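Local coordinates for dihydrofolate reductase, putative (Aspergillus flavus, PDB 6DRS), which probably catalyses the NADPH-dependent reduction of dihydrofolate to tetrahydrofolate, and is bound here to NADP and a diamino antifolate inhibitor, at residues Met41-Arg46 with Glu225-Glu230. Residues are numbered along the deposited sequence; the frame is centred on the assembly and turned at random.
Sequences MSFFAR and EPVSGE. With H8A (3-{[(3R)-7,9-diamino-3-methyl-2,3-dihydrofuro[2,3-f]quinazolin-4-yl]oxy}benzonitrile), chain G.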
ATOM      1  N   MET A  41       9.045  -3.474   3.028  1.00 15.89           N
ATOM      2  CA  MET A  41       7.999  -4.177   3.776  1.00 18.56           C
ATOM      3  C   MET A  41       7.707  -3.470   5.103  1.00 18.50           C
ATOM      4  O   MET A  41       6.545  -3.270   5.457  1.00 17.72           O
ATOM      5  CB  MET A  41       8.467  -5.581   4.164  1.00 21.38           C
ATOM      6  CG  MET A  41       8.577  -6.514   3.010  1.00 26.97           C
ATOM      7  SD  MET A  41       6.983  -6.786   2.230  1.00 37.74           S
ATOM      8  CE  MET A  41       7.403  -8.281   1.319  1.00 38.08           C
ATOM      9  N   SER A  42       8.761  -3.184   5.870  1.00 17.09           N
ATOM     10  CA  SER A  42       8.547  -2.587   7.166  1.00 16.03           C
ATOM     11  C   SER A  42       8.040  -1.140   7.002  1.00 14.40           C
ATOM     12  O   SER A  42       7.165  -0.666   7.767  1.00 13.90           O
ATOM     13  CB  SER A  42       9.774  -2.728   8.050  1.00 15.90           C
ATOM     14  OG  SER A  42      10.835  -1.912   7.579  1.00 17.24           O
ATOM     15  N   PHE A  43       8.551  -0.455   5.980  1.00 13.33           N
ATOM     16  CA  PHE A  43       8.122   0.882   5.667  1.00 12.35           C
ATOM     17  C   PHE A  43       6.637   0.862   5.297  1.00 12.48           C
ATOM     18  O   PHE A  43       5.847   1.695   5.768  1.00 12.15           O
ATOM     19  CB  PHE A  43       8.985   1.521   4.570  1.00 11.77           C
ATOM     20  CG  PHE A  43       8.453   2.840   4.043  1.00 11.93           C
ATOM     21  CD1 PHE A  43       8.772   4.045   4.666  1.00 11.77           C
ATOM     22  CD2 PHE A  43       7.654   2.891   2.904  1.00 11.53           C
ATOM     23  CE1 PHE A  43       8.308   5.257   4.164  1.00 11.47           C
ATOM     24  CE2 PHE A  43       7.175   4.096   2.412  1.00 10.98           C
ATOM     25  CZ  PHE A  43       7.494   5.283   3.045  1.00 11.53           C
ATOM     26  N   PHE A  44       6.260  -0.079   4.447  1.00 12.39           N
ATOM     27  CA  PHE A  44       4.861  -0.188   4.028  1.00 12.63           C
ATOM     28  C   PHE A  44       3.980  -0.460   5.254  1.00 12.71           C
ATOM     29  O   PHE A  44       2.906   0.097   5.358  1.00 12.25           O
ATOM     30  CB  PHE A  44       4.669  -1.288   2.980  1.00 11.12           C
ATOM     31  CG  PHE A  44       3.221  -1.616   2.696  1.00 10.75           C
ATOM     32  CD1 PHE A  44       2.485  -0.879   1.767  1.00 10.31           C
ATOM     33  CD2 PHE A  44       2.592  -2.678   3.346  1.00 10.22           C
ATOM     34  CE1 PHE A  44       1.153  -1.190   1.502  1.00  9.99           C
ATOM     35  CE2 PHE A  44       1.258  -2.976   3.083  1.00 10.29           C
ATOM     36  CZ  PHE A  44       0.542  -2.234   2.164  1.00  9.74           C
ATOM     37  N   ALA A  45       4.465  -1.339   6.136  1.00 12.80           N
ATOM     38  CA  ALA A  45       3.703  -1.779   7.290  1.00 12.91           C
ATOM     39  C   ALA A  45       3.507  -0.595   8.253  1.00 12.66           C
ATOM     40  O   ALA A  45       2.364  -0.268   8.598  1.00 14.10           O
ATOM     41  CB  ALA A  45       4.375  -2.964   7.956  1.00 12.00           C
ATOM     42  N   ARG A  46       4.597   0.082   8.608  1.00 12.20           N
ATOM     43  CA  ARG A  46       4.548   1.201   9.579  1.00 11.41           C
ATOM     44  C   ARG A  46       3.669   2.321   9.036  1.00 11.10           C
ATOM     45  O   ARG A  46       2.834   2.832   9.748  1.00 11.64           O
ATOM     46  CB  ARG A  46       5.928   1.782   9.902  1.00 10.77           C
ATOM     47  CG  ARG A  46       6.839   0.805  10.617  1.00 10.61           C
ATOM     48  CD  ARG A  46       8.043   1.609  11.078  1.00 11.63           C
ATOM     49  NE  ARG A  46       8.702   2.275   9.956  1.00 11.91           N
ATOM     50  CZ  ARG A  46       9.608   1.724   9.155  1.00 12.64           C
ATOM     51  NH1 ARG A  46      10.085   0.514   9.400  1.00 12.43           N
ATOM     52  NH2 ARG A  46      10.060   2.403   8.121  1.00 12.65           N
ATOM     53  N   GLU A 225       6.816   9.472   9.395  1.00 11.43           N
ATOM     54  CA  GLU A 225       8.176   9.109   9.811  1.00 11.90           C
ATOM     55  C   GLU A 225       9.163   9.812   8.865  1.00 11.82           C
ATOM     56  O   GLU A 225       8.775  10.230   7.779  1.00 11.53           O
ATOM     57  CB  GLU A 225       8.390   7.597   9.844  1.00 12.22           C
ATOM     58  CG  GLU A 225       8.133   6.967   8.488  1.00 13.47           C
ATOM     59  CD  GLU A 225       8.406   5.480   8.495  1.00 14.52           C
ATOM     60  OE1 GLU A 225       7.618   4.716   9.137  1.00 14.58           O
ATOM     61  OE2 GLU A 225       9.444   5.103   7.930  1.00 14.84           O
ATOM     62  N   PRO A 226      10.411   9.983   9.298  1.00 12.45           N
ATOM     63  CA  PRO A 226      11.391  10.698   8.484  1.00 13.60           C
ATOM     64  C   PRO A 226      11.712   9.965   7.169  1.00 14.76           C
ATOM     65  O   PRO A 226      12.004   8.774   7.188  1.00 15.67           O
ATOM     66  CB  PRO A 226      12.653  10.742   9.360  1.00 13.26           C
ATOM     67  CG  PRO A 226      12.167  10.480  10.775  1.00 12.95           C
ATOM     68  CD  PRO A 226      10.955   9.597  10.613  1.00 12.69           C
ATOM     69  N   VAL A 227      11.611  10.652   6.046  1.00 15.34           N
ATOM     70  CA  VAL A 227      11.985  10.085   4.736  1.00 16.32           C
ATOM     71  C   VAL A 227      13.039  11.029   4.150  1.00 17.43           C
ATOM     72  O   VAL A 227      12.797  12.236   4.099  1.00 16.78           O
ATOM     73  CB  VAL A 227      10.758  10.031   3.808  1.00 16.15           C
ATOM     74  CG1 VAL A 227      11.119   9.832   2.342  1.00 16.36           C
ATOM     75  CG2 VAL A 227       9.746   9.004   4.276  1.00 16.51           C
ATOM     76  N   SER A 228      14.180  10.517   3.702  1.00 18.22           N
ATOM     77  CA  SER A 228      15.242  11.411   3.266  1.00 19.43           C
ATOM     78  C   SER A 228      15.209  11.571   1.750  1.00 22.79           C
ATOM     79  O   SER A 228      15.703  12.567   1.209  1.00 23.50           O
ATOM     80  CB  SER A 228      16.578  10.923   3.724  1.00 20.83           C
ATOM     81  OG  SER A 228      16.838   9.620   3.246  1.00 18.16           O
ATOM     82  N   GLY A 229      14.619  10.591   1.073  1.00 23.64           N
ATOM     83  CA  GLY A 229      14.671  10.558  -0.375  1.00 23.42           C
ATOM     84  C   GLY A 229      16.024  10.093  -0.894  1.00 24.17           C
ATOM     85  O   GLY A 229      16.259  10.159  -2.081  1.00 23.67           O
ATOM     86  N   GLU A 230      16.875   9.571  -0.020  1.00 24.68           N
ATOM     87  CA  GLU A 230      18.217   9.080  -0.349  1.00 27.91           C
ATOM     88  C   GLU A 230      18.144   7.616  -0.810  1.00 27.31           C
ATOM     89  O   GLU A 230      17.282   6.874  -0.320  1.00 28.89           O
ATOM     90  CB  GLU A 230      19.032   9.046   0.950  1.00 33.02           C
ATOM     91  CG  GLU A 230      20.371   9.740   0.872  1.00 42.16           C
ATOM     92  CD  GLU A 230      20.245  11.240   0.679  1.00 49.24           C
ATOM     93  OE1 GLU A 230      20.241  11.701  -0.491  1.00 52.61           O
ATOM     94  OE2 GLU A 230      20.151  11.945   1.703  1.00 54.38           O
TER
HETATM   95  C2  H8A G 306       3.775  -5.272  -0.191  1.00 18.37           C
HETATM   96  C3  H8A G 306       4.755  -4.275  -0.152  1.00 17.43           C
HETATM   97  C4  H8A G 306       4.446  -2.971  -0.593  1.00 16.69           C
HETATM   98  C5  H8A G 306       3.165  -2.661  -1.103  1.00 16.04           C
HETATM   99  C6  H8A G 306       2.201  -3.697  -1.107  1.00 17.07           C
HETATM  100  C7  H8A G 306       2.521  -4.957  -0.682  1.00 17.51           C
HETATM  101  C8  H8A G 306       2.900  -1.372  -1.507  1.00 13.12           C
HETATM  102  O1  H8A G 306       4.046  -6.536   0.239  1.00 22.12           O
HETATM  103  C10 H8A G 306       5.077  -0.723  -0.966  1.00 14.02           C
HETATM  104  C14 H8A G 306       3.639  -7.044   1.460  1.00 27.61           C
HETATM  105  C15 H8A G 306       3.611  -8.445   1.631  1.00 30.21           C
HETATM  106  C16 H8A G 306       3.205  -8.988   2.862  1.00 30.17           C
HETATM  107  C17 H8A G 306       2.832  -8.129   3.912  1.00 29.75           C
HETATM  108  C18 H8A G 306       2.851  -6.725   3.781  1.00 29.37           C
HETATM  109  N9  H8A G 306       3.864  -0.426  -1.448  1.00 13.31           N
HETATM  110  N11 H8A G 306       5.379  -1.979  -0.573  1.00 16.10           N
HETATM  111  N12 H8A G 306       1.564  -1.035  -1.987  1.00 12.63           N
HETATM  112  N13 H8A G 306       6.149   0.274  -0.883  1.00 14.14           N
HETATM  113  C19 H8A G 306       3.256  -6.203   2.534  1.00 28.07           C
HETATM  114  C20 H8A G 306       2.484  -5.928   4.797  1.00 32.29           C
HETATM  115  N21 H8A G 306       2.104  -5.231   5.696  1.00 26.31           N
HETATM  116  C22 H8A G 306       1.384  -5.862  -0.809  1.00 18.44           C
HETATM  117  C23 H8A G 306       0.396  -4.985  -1.583  1.00 18.30           C
HETATM  118  O24 H8A G 306       0.893  -3.636  -1.525  1.00 17.72           O
HETATM  119  C25 H8A G 306       0.738  -6.006   0.552  1.00 18.87           C
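The antifolate-binding helix 38-49 of the dihydrofolate reductase fold is tied on its outer side to the loop between helix 216-223 and strand 232-234 by a salt bridge from Arg46 to Glu225. The guanidinium grips the carboxylate side-on, one nitrogen to each oxygen: Arg46 NE gives its hydrogen to Glu225 OE1 at 2.8 Å, and Arg46 NH2 reaches Glu225 OE2, also at 2.8 Å, in a nearly straight bond (165°). Both oxygens are met on their syn sides, and the two planes lie only 25° apart, so the pair is locked almost flat. The bend in the arginine chain at chi3 (-57°) sets the NE/NH2 edge against the carboxylate, while Glu225 stays extended beyond CG. Arg50, just past the end of the helix, forms a second salt bridge, to Glu225 OE1, and the two arginines probably stabilise the ionised carboxylate.

Beside the ion pair, the buried Phe43 ring stands nearly perpendicular to the carboxylate, its CD1 edge 3.5 Å from Glu225 OE2. CE1 of Phe43 packs on CG2 of Val227 at 4.0 Å, and Met241 of strand 237-246 touches both side chains.

Phe44, the next residue, lies in the inhibitor pocket instead: one face of its ring lies over part of the inhibitor's fused ring system, which is offset toward the rim of the phenyl ring, with Phe44 CD1 3.3 Å from C8 of H8A. Met41 SD lies 3.4 Å from C14 of the cyanophenoxy ring. In this protein one side of the helix thus pairs with a loop, while another lines the antifolate site, as the corresponding helix does in other dihydrofolate reductases.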